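Side-chain contacts in putative N-acetylneuraminate lyase ([Ruminococcus] gnavus ATCC 29149, PDB 6RB7), which is a putative lyase of the dihydrodipicolinate synthetase family, with a parallel beta/alpha barrel followed by C-terminal helices, in an assembly of four chains: residues Glu36-Val41 and Val133-Ala138; His127-Gly132 and Ala161-Asp166; Cys281-Asn286 and Met318-Glu323; Met287-Lys292 and Pro311-Glu316. One frame throughout, in Å; residues are numbered along the deposited sequence.

Contact 1 of 4, residues Glu36-Val41 and Val133-Ala138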
loop_
_atom_site.group_PDB
_atom_site.type_symbol
_atom_site.label_atom_id
_atom_site.label_comp_id
_atom_site.label_asym_id
_atom_site.label_seq_id
_atom_site.Cartn_x
_atom_site.Cartn_y
_atom_site.Cartn_z
ATOM N N GLU A 36 21.730 -7.776 29.183
ATOM C CA GLU A 36 21.517 -9.235 29.296
ATOM C C GLU A 36 20.104 -9.536 29.782
ATOM O O GLU A 36 19.558 -10.575 29.403
ATOM C CB GLU A 36 22.560 -9.844 30.242
ATOM C CG GLU A 36 23.975 -9.764 29.697
ATOM C CD GLU A 36 24.152 -10.387 28.323
ATOM O OE1 GLU A 36 23.802 -11.580 28.152
ATOM O OE2 GLU A 36 24.598 -9.663 27.404
ATOM N N LYS A 37 19.538 -8.704 30.645
ATOM C CA LYS A 37 18.216 -9.003 31.247
ATOM C C LYS A 37 17.122 -8.969 30.184
ATOM O O LYS A 37 15.988 -9.398 30.462
ATOM C CB LYS A 37 17.917 -8.060 32.394
ATOM C CG LYS A 37 17.682 -6.604 32.032
ATOM C CD LYS A 37 17.354 -5.855 33.319
ATOM C CE LYS A 37 17.365 -4.384 33.156
ATOM N NZ LYS A 37 17.156 -3.776 34.492
ATOM N N TYR A 38 17.405 -8.427 28.994
ATOM C CA TYR A 38 16.394 -8.340 27.917
ATOM C C TYR A 38 16.569 -9.465 26.897
ATOM O O TYR A 38 15.724 -9.530 25.972
ATOM C CB TYR A 38 16.487 -6.981 27.226
ATOM C CG TYR A 38 16.216 -5.844 28.166
ATOM C CD1 TYR A 38 14.922 -5.617 28.618
ATOM C CD2 TYR A 38 17.222 -4.994 28.604
ATOM C CE1 TYR A 38 14.635 -4.554 29.454
ATOM C CE2 TYR A 38 16.938 -3.945 29.455
ATOM C CZ TYR A 38 15.637 -3.721 29.885
ATOM O OH TYR A 38 15.344 -2.689 30.725
ATOM N N LYS A 39 17.621 -10.263 27.013
ATOM C CA LYS A 39 17.960 -11.255 25.979
ATOM C C LYS A 39 17.284 -12.561 26.351
ATOM O O LYS A 39 17.823 -13.325 27.176
ATOM C CB LYS A 39 19.470 -11.461 25.905
ATOM C CG LYS A 39 20.206 -10.236 25.442
ATOM C CD LYS A 39 21.671 -10.447 25.291
ATOM C CE LYS A 39 22.412 -9.181 24.939
ATOM N NZ LYS A 39 23.835 -9.526 24.715
ATOM N N GLY A 40 16.352 -12.932 25.537
ATOM C CA GLY A 40 15.632 -14.200 25.726
ATOM C C GLY A 40 14.201 -14.013 25.306
ATOM O O GLY A 40 13.906 -13.130 24.472
ATOM N N VAL A 41 13.357 -14.854 25.851
ATOM C CA VAL A 41 11.938 -14.954 25.439
ATOM C C VAL A 41 11.111 -14.126 26.430
ATOM O O VAL A 41 11.099 -14.405 27.629
ATOM C CB VAL A 41 11.524 -16.422 25.445
ATOM C CG1 VAL A 41 10.022 -16.587 25.300
ATOM C CG2 VAL A 41 12.305 -17.210 24.391
ATOM N N VAL A 133 9.691 -0.866 37.127
ATOM C CA VAL A 133 9.798 -1.737 35.930
ATOM C C VAL A 133 11.222 -1.610 35.369
ATOM O O VAL A 133 11.916 -0.592 35.590
ATOM C CB VAL A 133 8.750 -1.375 34.864
ATOM C CG1 VAL A 133 7.348 -1.529 35.393
ATOM C CG2 VAL A 133 8.993 0.001 34.285
ATOM N N ASP A 134 11.654 -2.584 34.584
ATOM C CA ASP A 134 12.967 -2.555 33.926
ATOM C C ASP A 134 12.951 -1.546 32.789
ATOM O O ASP A 134 13.940 -0.773 32.630
ATOM C CB ASP A 134 13.361 -3.943 33.458
ATOM C CG ASP A 134 13.541 -4.862 34.657
ATOM O OD1 ASP A 134 14.626 -4.783 35.281
ATOM O OD2 ASP A 134 12.567 -5.553 35.010
ATOM N N ALA A 135 11.887 -1.541 31.999
ATOM C CA ALA A 135 11.785 -0.650 30.839
ATOM C C ALA A 135 10.335 -0.252 30.635
ATOM O O ALA A 135 9.423 -1.017 31.022
ATOM C CB ALA A 135 12.346 -1.341 29.594
ATOM N N ILE A 136 10.159 0.851 29.945
ATOM C CA ILE A 136 8.874 1.220 29.338
ATOM C C ILE A 136 9.031 1.146 27.824
ATOM O O ILE A 136 10.164 1.213 27.323
ATOM C CB ILE A 136 8.388 2.609 29.791
ATOM C CG1 ILE A 136 9.429 3.699 29.511
ATOM C CG2 ILE A 136 7.985 2.551 31.263
ATOM C CD1 ILE A 136 8.803 5.098 29.549
ATOM N N ALA A 137 7.908 0.990 27.157
ATOM C CA ALA A 137 7.859 0.881 25.689
ATOM C C ALA A 137 6.760 1.749 25.124
ATOM O O ALA A 137 5.784 2.067 25.831
ATOM C CB ALA A 137 7.669 -0.555 25.266
ATOM N N ALA A 138 6.859 2.082 23.832
ATOM C CA ALA A 138 5.812 2.881 23.171
ATOM C C ALA A 138 5.789 2.570 21.675
ATOM O O ALA A 138 6.809 2.695 21.001
ATOM C CB ALA A 138 6.040 4.340 23.404
#
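Lys37 and Tyr38 reach Asp134 and Ala135 at one end of the parallel beta/alpha barrel. A short 3-10 turn ahead of strand 41-43 meets the start of strand 135-138. The packed part is the buried Tyr38 with Ala135. Ala135 CB touches the phenol end of the ring obliquely, with Tyr38 OH at 3.5 Å and Tyr38 CE1 at 3.9 Å. The hydroxyl also comes close to the backbone carbonyl of Asp134, but its hydrogen bond goes to Asp166 OD2. Ile219 and Phe221 of strand 219-222 further enclose the tyrosine.

The looser side is polar and partly open to solvent. There Lys37 forms a salt bridge with Asp134. Lys37 CG sits between the backbone N and the carbonyl carbon (chi1 68°), which places it over one face of the Tyr38 ring, 3.7 Å above the plane and toward the rim. The rest of the lysine chain runs extended to the carboxylate. The carboxylate has a second partner: Asp134 OD2 accepts from Val109 N of strand 108-112. That bond probably steadies the carboxylate, while Lys37 NZ meets Asp134 OD1 at 2.8 Å on its anti lone pair.

Contact 2 of 4, residues His127-Gly132 and Ala161-Asp166; sequences HAEGLG and AAPNTD
Glu129 OE1 accepts two hydrogen bonds from the turn at Asn164 and Thr165. Thr165 OG1 donates to the anti lone pair of Glu129 OE1, at 2.7 Å. Asn164 N donates to Glu129 OE1 at 2.8 Å from the syn side, 19° out of the carboxylate plane. A third, longer bond runs from Asn164 ND2 to Glu129 OE2 at 3.2 Å. It comes from above the carboxylate, 44° out of its plane. One water adds to this by donating to both Glu129 OE2 and Ala161 O. Three donors of the protein thus fix the rotation of the carboxylate.

The glutamate gets there with CG anti to the backbone N (chi1 178°) and an extended chain. Its target is a type I beta turn from Ala162 to Thr165. The turn backbone closes tightly round the carboxylate, with Glu129 OE1 2.9 Å from Ala162 C. Beside it, Ala162 CB lies 3.9 Å from Glu129 CB, and Pro163 CD lies 3.6 Å from Glu129 OE2.

The contact ties the last turn of helix 118-130, which closes in a Schellman motif at Gly132, to the loop between helix 148-160 and strand 166-171. On the barrel side, Ala128 and Ala162 both touch Ile136 of strand 135-138.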
loop_
_atom_site.group_PDB
_atom_site.type_symbol
_atom_site.label_atom_id
_atom_site.label_comp_id
_atom_site.label_asym_id
_atom_site.label_seq_id
_atom_site.Cartn_x
_atom_site.Cartn_y
_atom_site.Cartn_z
ATOM N N HIS A 127 3.824 6.167 36.457
ATOM C CA HIS A 127 3.310 5.070 37.299
ATOM C C HIS A 127 4.248 3.863 37.203
ATOM O O HIS A 127 4.564 3.237 38.245
ATOM C CB HIS A 127 1.866 4.777 36.931
ATOM C CG HIS A 127 1.302 3.587 37.606
ATOM N ND1 HIS A 127 1.356 2.328 37.027
ATOM C CD2 HIS A 127 0.639 3.465 38.775
ATOM C CE1 HIS A 127 0.725 1.491 37.829
ATOM N NE2 HIS A 127 0.271 2.156 38.911
ATOM N N ALA A 128 4.683 3.519 35.984
ATOM C CA ALA A 128 5.560 2.360 35.760
ATOM C C ALA A 128 6.913 2.562 36.444
ATOM O O ALA A 128 7.428 1.616 37.077
ATOM C CB ALA A 128 5.682 2.074 34.263
ATOM N N GLU A 129 7.501 3.745 36.331
ATOM C CA GLU A 129 8.788 4.025 36.990
ATOM C C GLU A 129 8.575 3.929 38.515
ATOM O O GLU A 129 9.452 3.390 39.230
ATOM C CB GLU A 129 9.351 5.360 36.568
ATOM C CG GLU A 129 10.647 5.641 37.292
ATOM C CD GLU A 129 11.486 6.758 36.707
ATOM O OE1 GLU A 129 12.060 6.586 35.635
ATOM O OE2 GLU A 129 11.574 7.788 37.359
ATOM N N GLY A 130 7.444 4.364 39.002
ATOM C CA GLY A 130 7.124 4.275 40.443
ATOM C C GLY A 130 7.114 2.842 40.939
ATOM O O GLY A 130 7.406 2.607 42.139
ATOM N N LEU A 131 6.785 1.876 40.082
ATOM C CA LEU A 131 6.765 0.441 40.449
ATOM C C LEU A 131 8.099 -0.245 40.163
ATOM O O LEU A 131 8.180 -1.453 40.416
ATOM C CB LEU A 131 5.635 -0.245 39.666
ATOM C CG LEU A 131 4.229 0.148 40.114
ATOM C CD1 LEU A 131 3.216 -0.582 39.257
ATOM C CD2 LEU A 131 3.998 -0.221 41.580
ATOM N N GLY A 132 9.068 0.437 39.553
ATOM C CA GLY A 132 10.411 -0.125 39.331
ATOM C C GLY A 132 10.432 -1.141 38.198
ATOM O O GLY A 132 11.201 -2.129 38.252
ATOM N N ALA A 161 8.914 11.454 31.435
ATOM C CA ALA A 161 8.017 11.171 32.579
ATOM C C ALA A 161 8.553 9.985 33.396
ATOM O O ALA A 161 8.065 9.783 34.509
ATOM C CB ALA A 161 6.601 10.928 32.115
ATOM N N ALA A 162 9.457 9.183 32.818
ATOM C CA ALA A 162 10.125 8.038 33.473
ATOM C C ALA A 162 11.610 8.185 33.224
ATOM O O ALA A 162 12.248 7.368 32.548
ATOM C CB ALA A 162 9.604 6.726 32.957
ATOM N N PRO A 163 12.216 9.272 33.740
ATOM C CA PRO A 163 13.541 9.666 33.288
ATOM C C PRO A 163 14.679 8.755 33.735
ATOM O O PRO A 163 15.810 8.961 33.258
ATOM C CB PRO A 163 13.678 11.074 33.877
ATOM C CG PRO A 163 12.853 11.019 35.117
ATOM C CD PRO A 163 11.636 10.205 34.732
ATOM N N ASN A 164 14.403 7.817 34.633
ATOM C CA ASN A 164 15.415 6.865 35.147
ATOM C C ASN A 164 15.170 5.482 34.561
ATOM O O ASN A 164 15.753 4.523 35.083
ATOM C CB ASN A 164 15.332 6.814 36.679
ATOM C CG ASN A 164 15.568 8.190 37.250
ATOM O OD1 ASN A 164 16.661 8.730 37.060
ATOM N ND2 ASN A 164 14.548 8.783 37.863
ATOM N N THR A 165 14.320 5.365 33.533
ATOM C CA THR A 165 13.838 4.055 33.048
ATOM C C THR A 165 14.281 3.822 31.601
ATOM O O THR A 165 14.081 4.693 30.762
ATOM C CB THR A 165 12.330 3.908 33.233
ATOM O OG1 THR A 165 11.997 4.081 34.616
ATOM C CG2 THR A 165 11.843 2.535 32.858
ATOM N N ASP A 166 14.789 2.626 31.327
ATOM C CA ASP A 166 15.078 2.170 29.949
ATOM C C ASP A 166 13.829 2.329 29.060
ATOM O O ASP A 166 12.701 2.119 29.524
ATOM C CB ASP A 166 15.519 0.723 29.920
ATOM C CG ASP A 166 16.867 0.431 30.564
ATOM O OD1 ASP A 166 17.654 1.378 30.803
ATOM O OD2 ASP A 166 17.132 -0.740 30.796
HETATM O O HOH W 1 8.784 9.450 37.077
#

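Contact 3 of 4, residues Cys281-Asn286 and Met318-Glu323; sequences CSAHGN and MEIVKE
Ile320 carries this contact from the helix side, with Ser282 and Ala283 as its partners in the loop. It packs the loop between helices 263-281 and 287-299 against helix 317-335, in the helical C-terminal region after the barrel. Two methyls of Ile320 meet the serine hydroxyl from the same side: Ser282 OG is 3.7 Å from Ile320 CG2, and Ser282 OG is also 3.7 Å from Ile320 CD1. The end of the isoleucine chain goes on to the loop backbone, where Ile320 CD1 lies 3.8 Å from Ala283 CA. The methyl of alanine is a looser neighbour, with Ala283 CB 4.3 Å from Ile320 CG2.

Ile320 has CG1 anti to the carbonyl carbon (chi1 -67°) and CD1 extended beyond it (chi2 168°). CD1 thereby reaches both the hydroxyl and the loop backbone, and the short branch CG2, anti to the backbone N, meets the hydroxyl as well. Ser282 OG lies between its own backbone N and carbonyl carbon. From there it forms a hydrogen bond to Lys279 O in the last turn of helix 263-281.

The next shell sets the path of the loop. Asp317, at the start of helix 317-335, accepts hydrogen bonds from His284 N and Gly285 N, and Asn286 caps helix 287-299 through Tyr288 N. The ring of His284 stacks on Tyr149 of a second subunit.

No hydrogen bond crosses between the two segments. The serine hydroxyl is bonded to the preceding helix. The contact itself is van der Waals only, and the polar links, including the Glu323-Lys279 salt bridge, lie beside it.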
loop_
_atom_site.group_PDB
_atom_site.type_symbol
_atom_site.label_atom_id
_atom_site.label_comp_id
_atom_site.label_asym_id
_atom_site.label_seq_id
_atom_site.Cartn_x
_atom_site.Cartn_y
_atom_site.Cartn_z
ATOM N N CYS A 281 -5.388 -18.751 14.191
ATOM C CA CYS A 281 -5.889 -17.586 13.406
ATOM C C CYS A 281 -7.022 -17.992 12.473
ATOM O O CYS A 281 -7.639 -17.086 11.868
ATOM C CB CYS A 281 -4.739 -16.973 12.625
ATOM S SG CYS A 281 -3.573 -16.091 13.693
ATOM N N SER A 282 -7.337 -19.282 12.365
ATOM C CA SER A 282 -8.391 -19.814 11.465
ATOM C C SER A 282 -9.787 -19.687 12.094
ATOM O O SER A 282 -10.775 -19.948 11.399
ATOM C CB SER A 282 -8.097 -21.225 11.052
ATOM O OG SER A 282 -8.375 -22.158 12.094
ATOM N N ALA A 283 -9.878 -19.330 13.364
ATOM C CA ALA A 283 -11.140 -19.181 14.091
ATOM C C ALA A 283 -11.891 -17.928 13.629
ATOM O O ALA A 283 -11.278 -16.957 13.139
ATOM C CB ALA A 283 -10.878 -19.158 15.588
ATOM N N HIS A 284 -13.191 -17.935 13.865
ATOM C CA HIS A 284 -14.045 -16.733 13.739
ATOM C C HIS A 284 -13.658 -15.725 14.830
ATOM O O HIS A 284 -13.415 -14.540 14.519
ATOM C CB HIS A 284 -15.502 -17.163 13.807
ATOM C CG HIS A 284 -16.486 -16.056 13.801
ATOM N ND1 HIS A 284 -17.110 -15.633 12.651
ATOM C CD2 HIS A 284 -16.974 -15.293 14.801
ATOM C CE1 HIS A 284 -17.972 -14.693 12.964
ATOM N NE2 HIS A 284 -17.911 -14.467 14.235
ATOM N N GLY A 285 -13.584 -16.169 16.078
ATOM C CA GLY A 285 -13.126 -15.355 17.203
ATOM C C GLY A 285 -11.691 -14.918 17.020
ATOM O O GLY A 285 -10.904 -15.561 16.271
ATOM N N ASN A 286 -11.341 -13.845 17.716
ATOM C CA ASN A 286 -9.993 -13.242 17.693
ATOM C C ASN A 286 -8.959 -14.263 18.184
ATOM O O ASN A 286 -9.220 -15.076 19.085
ATOM C CB ASN A 286 -10.017 -11.991 18.553
ATOM C CG ASN A 286 -8.671 -11.302 18.604
ATOM O OD1 ASN A 286 -7.941 -11.489 19.594
ATOM N ND2 ASN A 286 -8.385 -10.513 17.571
ATOM N N MET A 318 -14.871 -23.918 18.981
ATOM C CA MET A 318 -14.295 -24.738 20.084
ATOM C C MET A 318 -13.555 -25.950 19.506
ATOM O O MET A 318 -12.598 -26.377 20.142
ATOM C CB MET A 318 -15.330 -25.175 21.122
ATOM C CG MET A 318 -14.711 -25.990 22.265
ATOM S SD MET A 318 -13.448 -25.135 23.310
ATOM C CE MET A 318 -14.050 -23.448 23.231
ATOM N N GLU A 319 -13.917 -26.441 18.310
ATOM C CA GLU A 319 -13.161 -27.532 17.648
ATOM C C GLU A 319 -11.744 -27.057 17.312
ATOM O O GLU A 319 -10.763 -27.804 17.474
ATOM C CB GLU A 319 -13.853 -27.925 16.338
ATOM C CG GLU A 319 -13.342 -29.208 15.709
ATOM C CD GLU A 319 -14.383 -29.983 14.899
ATOM O OE1 GLU A 319 -15.052 -29.385 14.008
ATOM O OE2 GLU A 319 -14.535 -31.195 15.163
ATOM N N ILE A 320 -11.630 -25.811 16.846
ATOM C CA ILE A 320 -10.319 -25.212 16.490
ATOM C C ILE A 320 -9.493 -25.015 17.772
ATOM O O ILE A 320 -8.281 -25.327 17.782
ATOM C CB ILE A 320 -10.544 -23.900 15.721
ATOM C CG1 ILE A 320 -11.173 -24.183 14.353
ATOM C CG2 ILE A 320 -9.242 -23.118 15.585
ATOM C CD1 ILE A 320 -11.703 -22.943 13.625
ATOM N N VAL A 321 -10.114 -24.488 18.823
ATOM C CA VAL A 321 -9.441 -24.283 20.131
ATOM C C VAL A 321 -8.890 -25.629 20.619
ATOM O O VAL A 321 -7.733 -25.738 21.000
ATOM C CB VAL A 321 -10.409 -23.682 21.162
ATOM C CG1 VAL A 321 -9.810 -23.762 22.542
ATOM C CG2 VAL A 321 -10.825 -22.266 20.788
ATOM N N LYS A 322 -9.712 -26.677 20.610
ATOM C CA LYS A 322 -9.257 -27.982 21.139
ATOM C C LYS A 322 -8.152 -28.563 20.272
ATOM O O LYS A 322 -7.211 -29.177 20.838
ATOM C CB LYS A 322 -10.454 -28.928 21.194
ATOM C CG LYS A 322 -11.420 -28.559 22.293
ATOM C CD LYS A 322 -12.649 -29.469 22.241
ATOM C CE LYS A 322 -12.307 -30.921 22.565
ATOM N NZ LYS A 322 -13.104 -31.910 21.787
ATOM N N GLU A 323 -8.255 -28.422 18.955
ATOM C CA GLU A 323 -7.205 -28.918 18.035
ATOM C C GLU A 323 -5.894 -28.179 18.311
ATOM O O GLU A 323 -4.839 -28.851 18.458
ATOM C CB GLU A 323 -7.644 -28.762 16.595
ATOM C CG GLU A 323 -6.678 -29.395 15.633
ATOM C CD GLU A 323 -7.163 -29.406 14.185
ATOM O OE1 GLU A 323 -8.157 -28.672 13.876
ATOM O OE2 GLU A 323 -6.516 -30.102 13.352
#

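Contact 4 of 4, residues Met287-Lys292 and Pro311-Glu316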
loop_
_atom_site.group_PDB
_atom_site.type_symbol
_atom_site.label_atom_id
_atom_site.label_comp_id
_atom_site.label_asym_id
_atom_site.label_seq_id
_atom_site.Cartn_x
_atom_site.Cartn_y
_atom_site.Cartn_z
ATOM N N MET A 287 -7.753 -14.173 17.632
ATOM C CA MET A 287 -6.647 -15.080 18.032
ATOM C C MET A 287 -6.425 -15.048 19.546
ATOM O O MET A 287 -6.140 -16.103 20.129
ATOM C CB MET A 287 -5.340 -14.744 17.333
ATOM C CG MET A 287 -4.287 -15.863 17.526
ATOM S SD MET A 287 -2.639 -15.264 17.088
ATOM C CE MET A 287 -2.419 -14.076 18.404
ATOM N N TYR A 288 -6.493 -13.889 20.212
ATOM C CA TYR A 288 -6.270 -13.820 21.671
ATOM C C TYR A 288 -7.418 -14.540 22.399
ATOM O O TYR A 288 -7.164 -15.067 23.476
ATOM C CB TYR A 288 -5.970 -12.399 22.137
ATOM C CG TYR A 288 -4.698 -11.891 21.512
ATOM C CD1 TYR A 288 -3.473 -12.438 21.857
ATOM C CD2 TYR A 288 -4.723 -10.955 20.500
ATOM C CE1 TYR A 288 -2.298 -12.044 21.247
ATOM C CE2 TYR A 288 -3.549 -10.565 19.865
ATOM C CZ TYR A 288 -2.340 -11.143 20.213
ATOM O OH TYR A 288 -1.162 -10.736 19.617
ATOM N N ALA A 289 -8.622 -14.511 21.838
ATOM C CA ALA A 289 -9.768 -15.274 22.434
ATOM C C ALA A 289 -9.444 -16.770 22.349
ATOM O O ALA A 289 -9.740 -17.518 23.319
ATOM C CB ALA A 289 -11.043 -14.942 21.732
ATOM N N VAL A 290 -8.883 -17.216 21.219
ATOM C CA VAL A 290 -8.468 -18.630 21.060
ATOM C C VAL A 290 -7.412 -18.945 22.111
ATOM O O VAL A 290 -7.506 -19.956 22.784
ATOM C CB VAL A 290 -7.960 -18.917 19.634
ATOM C CG1 VAL A 290 -7.324 -20.279 19.541
ATOM C CG2 VAL A 290 -9.049 -18.708 18.621
ATOM N N ILE A 291 -6.394 -18.082 22.266
ATOM C CA ILE A 291 -5.308 -18.380 23.235
ATOM C C ILE A 291 -5.866 -18.456 24.660
ATOM O O ILE A 291 -5.492 -19.364 25.388
ATOM C CB ILE A 291 -4.166 -17.329 23.111
ATOM C CG1 ILE A 291 -3.434 -17.513 21.775
ATOM C CG2 ILE A 291 -3.211 -17.460 24.280
ATOM C CD1 ILE A 291 -2.432 -16.420 21.486
ATOM N N LYS A 292 -6.763 -17.544 25.057
ATOM C CA LYS A 292 -7.288 -17.614 26.441
ATOM C C LYS A 292 -8.045 -18.927 26.625
ATOM O O LYS A 292 -7.935 -19.515 27.697
ATOM C CB LYS A 292 -8.168 -16.398 26.695
ATOM C CG LYS A 292 -7.375 -15.105 26.731
ATOM C CD LYS A 292 -8.210 -13.861 26.994
ATOM C CE LYS A 292 -7.442 -12.592 26.646
ATOM N NZ LYS A 292 -8.188 -11.403 27.089
ATOM N N PRO A 311 -13.595 -9.703 18.330
ATOM C CA PRO A 311 -14.693 -10.668 18.280
ATOM C C PRO A 311 -14.455 -11.866 19.199
ATOM O O PRO A 311 -13.383 -12.499 19.206
ATOM C CB PRO A 311 -14.720 -11.080 16.804
ATOM C CG PRO A 311 -13.340 -10.845 16.316
ATOM C CD PRO A 311 -12.880 -9.607 17.048
ATOM N N ALA A 312 -15.538 -12.251 19.864
ATOM C CA ALA A 312 -15.558 -13.421 20.764
ATOM C C ALA A 312 -15.607 -14.718 19.954
ATOM O O ALA A 312 -16.056 -14.720 18.797
ATOM C CB ALA A 312 -16.771 -13.329 21.667
ATOM N N LEU A 313 -15.137 -15.806 20.557
ATOM C CA LEU A 313 -15.313 -17.149 19.981
ATOM C C LEU A 313 -16.806 -17.419 19.773
ATOM O O LEU A 313 -17.618 -16.985 20.616
ATOM C CB LEU A 313 -14.765 -18.200 20.940
ATOM C CG LEU A 313 -13.274 -18.134 21.241
ATOM C CD1 LEU A 313 -12.895 -19.258 22.160
ATOM C CD2 LEU A 313 -12.458 -18.216 19.983
ATOM N N VAL A 314 -17.106 -18.165 18.723
ATOM C CA VAL A 314 -18.454 -18.781 18.528
ATOM C C VAL A 314 -18.374 -20.276 18.824
ATOM O O VAL A 314 -17.261 -20.832 18.962
ATOM C CB VAL A 314 -18.970 -18.500 17.119
ATOM C CG1 VAL A 314 -19.290 -17.022 16.974
ATOM C CG2 VAL A 314 -18.040 -18.994 16.032
ATOM N N ASP A 315 -19.523 -20.949 18.879
ATOM C CA ASP A 315 -19.557 -22.397 19.223
ATOM C C ASP A 315 -18.651 -23.192 18.276
ATOM O O ASP A 315 -17.922 -24.090 18.767
ATOM C CB ASP A 315 -20.987 -22.945 19.166
ATOM C CG ASP A 315 -21.969 -22.267 20.094
ATOM O OD1 ASP A 315 -21.516 -21.727 21.117
ATOM O OD2 ASP A 315 -23.187 -22.331 19.795
ATOM N N GLU A 316 -18.692 -22.876 16.981
ATOM C CA GLU A 316 -17.959 -23.588 15.908
ATOM C C GLU A 316 -16.450 -23.457 16.145
ATOM O O GLU A 316 -15.699 -24.317 15.694
ATOM C CB GLU A 316 -18.336 -23.003 14.542
ATOM C CG GLU A 316 -19.788 -23.270 14.122
ATOM C CD GLU A 316 -20.882 -22.512 14.875
ATOM O OE1 GLU A 316 -20.574 -21.467 15.520
ATOM O OE2 GLU A 316 -22.053 -22.970 14.839
#
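Leu313 lays its branched end against Ala289 and Val290 of helix 287-299. Its CG is anti to the carbonyl carbon (chi1 -63°), and CD1 continues the chain in an extended line (chi2 -178°). This spreads the two methyls over different parts of the helix. The branch point Leu313 CG sits 3.9 Å from Ala289 CB. Leu313 CD1 rests near the backbone, 3.8 Å from Ala289 O. Leu313 CD2 turns to the next residue and lies 3.7 Å from Val290 CG2.

Val290 answers with one branch. Its CG1 is anti to the backbone N (chi1 170°), which leaves CG2 beside that N and on the side of the leucine. The two side chains cross at about a right angle. Ala289 has only a methyl to offer, and the backbones approach to 6.3 Å between Ala289 CA and Ala312 CA. Pro311 O makes a more distant contact, 4.2 Å from Ala289 CB.

Neighbours place the pair in the fold. Val290 also packs on Met280 of helix 263-281 and on Ala283, while Pro311 touches Ala150 of a second subunit. On the same helix, Lys292 runs extended away from the loop to a salt bridge with Glu83.

The arrangement is an apolar helix-loop contact. It folds the connection between helices 287-299 and 317-335 back onto the first of them, within the helical C-terminal region that follows the barrel in this family.

In the fold
Contacts 1 and 2 belong to the barrel, contacts 3 and 4 to the C-terminal helices on the opposite side of the chain's centre. The first two are both partly buried and meet directly at Asp166. Both use carboxylates, one in a salt bridge beside a buried ring, the other in a set of hydrogen bonds to a turn. The last two lie only 6 Å apart between centres and share the surroundings of helix 287-299. Neither has a hydrogen bond across its segments, but contact 4 is buried and contact 3 lies at the surface. Contact 4 is nested within the loop that contact 3 closes.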